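Local coordinates for protein thiamine phosphate pyrophosphorylase (Bacteroides thetaiotaomicron VPI-5482, PDB 3CEU) that probably condenses a pyrimidine diphosphate with a thiazole phosphate to form thiamine phosphate, a step of thiamine diphosphate biosynthesis, on a TIM-barrel scaffold, at residues T10-V13 against E14-K17; N177-A181 against C182-N186. All coordinates share one frame; numbering follows the deposited sequence.

Contact 1: T10-V13 against E14-K17; sequences TFFV and EEDK
Glu15 runs across one face of the Phe12 ring, its aliphatic part doing the touching. CB stands over the middle of the ring, 3.6 Å from the centroid and 11° off the ring normal, a CH-pi contact, and CG comes down toward the ring margin, 3.4 Å from CE1 of Phe12. The two side chains cross at about a right angle, yet the carboxylate and ring planes are only 18° apart. Phe12 reaches this place because its CG sits between its own backbone N and carbonyl carbon (chi1 65°), which folds the ring back beneath the first residue of the helix. Glu15 is extended throughout and carries its carboxylate past the ring toward Phe11. There OE2 lies 3.9 Å from CD1 of Phe11, approached obliquely, with the ring and carboxylate planes steeply inclined.

The backbone joins the same two residues. Phe12 to Glu15 form a type II beta turn, closed by Glu15 N giving a hydrogen bond of 3.1 Å to Phe12 O, with Glu14 at the N-cap position. A water completes the link, donating to Phe12 O and, at 2.7 Å, to Glu15 OE2; its oxygen lies at the edge of the Phe11 ring. The other carboxylate oxygen, OE1, makes a salt bridge with Lys34, which also bonds Thr10 O and lies in cation-pi contact with Phe11, so one lysine ties the buried acid to the incoming loop.

The turn connects barrel strand 2-6 to helix 15-24, forming the first beta-alpha connection of the TIM barrel, and Phe11 and Glu15 both pack on Leu45 of the next helix, 39-48.

Contact 2: N177-A181 against C182-N186; sequences NKFDA and CLDQN
Asp184 turns back on Asp180 and takes its backbone N-H: Asp180 N gives a hydrogen bond of 3.0 Å to Asp184 OD2, nearly straight at 163°. The donor arrives on the anti side of that oxygen, a little out of the carboxylate plane. CG of Asp184 is anti to its own carbonyl carbon (chi1 -76°), which lays the carboxylate alongside the chain it binds. The return bond is backbone to backbone, Asp184 N to Asp180 O at 3.0 Å, and the donor lies almost on the line of the carbonyl bond. The same oxygen takes a second donor, Leu183 N at 3.1 Å, which stands above the carbonyl plane and closes a type II beta turn from Asp180 to Leu183; the bond from Asp184 N extends that turn by one residue. Both peptide groups flanking CA of Asp180 are therefore engaged, and its carbonyl oxygen is gripped twice.

OD2 of Asp180 stays 4.4 Å from OD2 of Asp184, a like-charged approach that the bound N-H of Asp180 may partly offset. With an alanine in place of Asp184 the carboxylate would be gone, and Asp180 N would probably be left without its acceptor in this turn.

After the turn, Asn186 O meets the edge of the Phe179 ring, in its plane and 3.4 Å from CE2 of Phe179. CB of Asp184 comes to the ring obliquely, 4.0 Å from CE2 of Phe179. Asn186 OD1 accepts from Leu188 N, leading the chain into the final helix.

The stretch is a largely exposed loop from helix 173-176 to helix 188-201. Its inner edge is Phe179, a buried ring resting on Val190 of that last helix and on Phe12 of the loop that follows strand 2-6.

In the fold
Both contacts are local turns at the protein surface, in series along the chain, with centres about 11 Å apart. Contact 1 lies nearer the centre of the molecule, in the loop that leaves strand 2-6 for helix 15-24; contact 2 lies further out, in the loop before helix 188-201. Each is closed by a backbone turn bond, and the side chains set them apart: contact 1 adds an aromatic face and a buried carboxylate with a lysine mate and a water, contact 2 an aspartate accepting a peptide N-H. The two loops meet through their aromatic rings, Phe12 CE2 lying 4.1 Å from Phe179 CE1, which brings the loop before helix 15-24 against that before the last helix.

Contact 1: T10-V13 against E14-K17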
loop_
_atom_site.group_PDB
_atom_site.type_symbol
_atom_site.label_atom_id
_atom_site.label_comp_id
_atom_site.label_asym_id
_atom_site.label_seq_id
_atom_site.Cartn_x
_atom_site.Cartn_y
_atom_site.Cartn_z
ATOM N N THR A 10 11.414 -2.906 8.563
ATOM C CA THR A 10 12.043 -2.533 9.820
ATOM C C THR A 10 11.815 -1.076 10.238
ATOM O O THR A 10 11.504 -0.220 9.408
ATOM C CB THR A 10 13.572 -2.821 9.780
ATOM O OG1 THR A 10 14.222 -2.094 10.829
ATOM C CG2 THR A 10 14.170 -2.414 8.448
ATOM N N PHE A 11 11.967 -0.821 11.539
ATOM C CA PHE A 11 11.797 0.502 12.150
ATOM C C PHE A 11 13.083 1.323 12.054
ATOM O O PHE A 11 14.178 0.790 12.238
ATOM C CB PHE A 11 11.424 0.351 13.636
ATOM C CG PHE A 11 10.006 -0.108 13.872
ATOM C CD1 PHE A 11 8.969 0.812 13.959
ATOM C CD2 PHE A 11 9.706 -1.458 13.972
ATOM C CE1 PHE A 11 7.649 0.393 14.138
ATOM C CE2 PHE A 11 8.388 -1.882 14.149
ATOM C CZ PHE A 11 7.360 -0.955 14.233
ATOM N N PHE A 12 12.951 2.615 11.769
ATOM C CA PHE A 12 14.117 3.490 11.685
ATOM C C PHE A 12 13.781 4.926 12.087
ATOM O O PHE A 12 12.664 5.396 11.864
ATOM C CB PHE A 12 14.729 3.463 10.274
ATOM C CG PHE A 12 13.834 4.015 9.201
ATOM C CD1 PHE A 12 12.810 3.241 8.659
ATOM C CD2 PHE A 12 14.025 5.308 8.720
ATOM C CE1 PHE A 12 11.994 3.744 7.653
ATOM C CE2 PHE A 12 13.215 5.825 7.714
ATOM C CZ PHE A 12 12.196 5.042 7.180
ATOM N N VAL A 13 14.750 5.612 12.689
ATOM C CA VAL A 13 14.562 6.990 13.135
ATOM C C VAL A 13 14.174 7.892 11.975
ATOM O O VAL A 13 14.663 7.722 10.856
ATOM C CB VAL A 13 15.845 7.557 13.773
ATOM C CG1 VAL A 13 16.115 6.872 15.095
ATOM C CG2 VAL A 13 17.019 7.369 12.819
ATOM N N GLU A 14 13.305 8.858 12.254
ATOM C CA GLU A 14 12.833 9.793 11.239
ATOM C C GLU A 14 11.705 9.218 10.383
ATOM O O GLU A 14 11.073 9.946 9.613
ATOM C CB GLU A 14 13.996 10.248 10.347
ATOM C CG GLU A 14 14.821 11.368 10.970
ATOM C CD GLU A 14 16.014 11.765 10.124
ATOM O OE1 GLU A 14 16.985 10.978 10.051
ATOM O OE2 GLU A 14 15.976 12.866 9.534
ATOM N N GLU A 15 11.445 7.920 10.533
ATOM C CA GLU A 15 10.384 7.253 9.777
ATOM C C GLU A 15 9.029 7.941 9.996
ATOM O O GLU A 15 8.254 8.113 9.050
ATOM C CB GLU A 15 10.275 5.779 10.189
ATOM C CG GLU A 15 9.304 4.975 9.329
ATOM C CD GLU A 15 9.083 3.546 9.824
ATOM O OE1 GLU A 15 8.413 2.779 9.101
ATOM O OE2 GLU A 15 9.568 3.193 10.922
ATOM N N ASP A 16 8.755 8.336 11.239
ATOM C CA ASP A 16 7.503 9.004 11.565
ATOM C C ASP A 16 7.392 10.358 10.857
ATOM O O ASP A 16 6.308 10.754 10.421
ATOM C CB ASP A 16 7.371 9.195 13.084
ATOM C CG ASP A 16 8.265 10.306 13.623
ATOM O OD1 ASP A 16 9.498 10.213 13.479
ATOM O OD2 ASP A 16 7.727 11.271 14.195
ATOM N N LYS A 17 8.516 11.060 10.745
ATOM C CA LYS A 17 8.548 12.367 10.084
ATOM C C LYS A 17 8.307 12.198 8.597
ATOM O O LYS A 17 7.555 12.949 7.978
ATOM C CB LYS A 17 9.913 13.041 10.262
ATOM C CG LYS A 17 10.086 13.876 11.526
ATOM C CD LYS A 17 10.113 13.040 12.788
ATOM C CE LYS A 17 10.603 13.874 13.969
ATOM N NZ LYS A 17 12.028 14.300 13.781
HETATM O O HOH W 1 10.356 4.058 13.333
#

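Contact 2: N177-A181 against C182-N186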
loop_
_atom_site.group_PDB
_atom_site.type_symbol
_atom_site.label_atom_id
_atom_site.label_comp_id
_atom_site.label_asym_id
_atom_site.label_seq_id
_atom_site.Cartn_x
_atom_site.Cartn_y
_atom_site.Cartn_z
ATOM N N ASN A 177 13.735 3.233 -0.951
ATOM C CA ASN A 177 15.116 3.053 -1.371
ATOM C C ASN A 177 15.762 4.401 -1.710
ATOM O O ASN A 177 16.983 4.489 -1.899
ATOM C CB ASN A 177 15.177 2.121 -2.591
ATOM C CG ASN A 177 14.767 0.677 -2.255
ATOM O OD1 ASN A 177 14.479 -0.130 -3.147
ATOM N ND2 ASN A 177 14.752 0.352 -0.963
ATOM N N LYS A 178 14.942 5.449 -1.778
ATOM C CA LYS A 178 15.417 6.797 -2.100
ATOM C C LYS A 178 15.969 7.490 -0.868
ATOM O O LYS A 178 16.292 8.671 -0.901
ATOM C CB LYS A 178 14.276 7.637 -2.691
ATOM C CG LYS A 178 14.634 8.351 -3.987
ATOM C CD LYS A 178 15.108 7.366 -5.044
ATOM C CE LYS A 178 13.966 6.540 -5.625
ATOM N NZ LYS A 178 13.136 7.336 -6.576
ATOM N N PHE A 179 16.071 6.755 0.228
ATOM C CA PHE A 179 16.601 7.343 1.445
ATOM C C PHE A 179 17.471 6.360 2.196
ATOM O O PHE A 179 17.067 5.226 2.445
ATOM C CB PHE A 179 15.468 7.816 2.353
ATOM C CG PHE A 179 15.935 8.337 3.680
ATOM C CD1 PHE A 179 15.792 7.570 4.834
ATOM C CD2 PHE A 179 16.510 9.602 3.780
ATOM C CE1 PHE A 179 16.210 8.059 6.070
ATOM C CE2 PHE A 179 16.934 10.104 5.007
ATOM C CZ PHE A 179 16.783 9.336 6.158
ATOM N N ASP A 180 18.674 6.794 2.547
ATOM C CA ASP A 180 19.579 5.944 3.303
ATOM C C ASP A 180 19.973 6.685 4.567
ATOM O O ASP A 180 20.635 7.727 4.517
ATOM C CB ASP A 180 20.825 5.599 2.491
ATOM C CG ASP A 180 20.494 4.929 1.179
ATOM O OD1 ASP A 180 19.649 4.007 1.178
ATOM O OD2 ASP A 180 21.091 5.319 0.151
ATOM N N ALA A 181 19.562 6.141 5.705
ATOM C CA ALA A 181 19.843 6.755 6.999
ATOM C C ALA A 181 21.323 7.004 7.246
ATOM O O ALA A 181 22.167 6.172 6.924
ATOM C CB ALA A 181 19.270 5.883 8.111
ATOM N N CYS A 182 21.625 8.164 7.821
ATOM C CA CYS A 182 22.992 8.543 8.158
ATOM C C CYS A 182 23.867 8.831 6.961
ATOM O O CYS A 182 25.011 9.247 7.123
ATOM C CB CYS A 182 23.662 7.460 9.003
ATOM S SG CYS A 182 22.805 7.048 10.507
ATOM N N LEU A 183 23.362 8.572 5.761
ATOM C CA LEU A 183 24.147 8.882 4.570
ATOM C C LEU A 183 23.495 10.102 3.910
ATOM O O LEU A 183 24.181 10.928 3.315
ATOM C CB LEU A 183 24.218 7.678 3.611
ATOM C CG LEU A 183 24.989 6.424 4.072
ATOM C CD1 LEU A 183 25.254 5.489 2.874
ATOM C CD2 LEU A 183 26.320 6.831 4.699
ATOM N N ASP A 184 22.173 10.231 4.027
ATOM C CA ASP A 184 21.507 11.403 3.466
ATOM C C ASP A 184 21.293 12.417 4.585
ATOM O O ASP A 184 21.054 12.050 5.734
ATOM C CB ASP A 184 20.165 11.045 2.825
ATOM C CG ASP A 184 20.322 10.358 1.474
ATOM O OD1 ASP A 184 21.071 10.876 0.606
ATOM O OD2 ASP A 184 19.684 9.297 1.273
ATOM N N GLN A 185 21.392 13.694 4.245
ATOM C CA GLN A 185 21.213 14.747 5.227
ATOM C C GLN A 185 19.738 15.099 5.379
ATOM O O GLN A 185 19.357 15.885 6.250
ATOM C CB GLN A 185 21.985 15.995 4.811
ATOM C CG GLN A 185 22.775 16.610 5.940
ATOM C CD GLN A 185 24.118 15.945 6.122
ATOM O OE1 GLN A 185 24.968 16.012 5.236
ATOM N NE2 GLN A 185 24.318 15.288 7.267
ATOM N N ASN A 186 18.912 14.530 4.513
ATOM C CA ASN A 186 17.485 14.776 4.578
ATOM C C ASN A 186 16.729 13.766 3.731
ATOM O O ASN A 186 17.337 12.915 3.078
ATOM C CB ASN A 186 17.165 16.212 4.145
ATOM C CG ASN A 186 17.507 16.485 2.695
ATOM O OD1 ASN A 186 16.850 15.976 1.782
ATOM N ND2 ASN A 186 18.539 17.300 2.473
#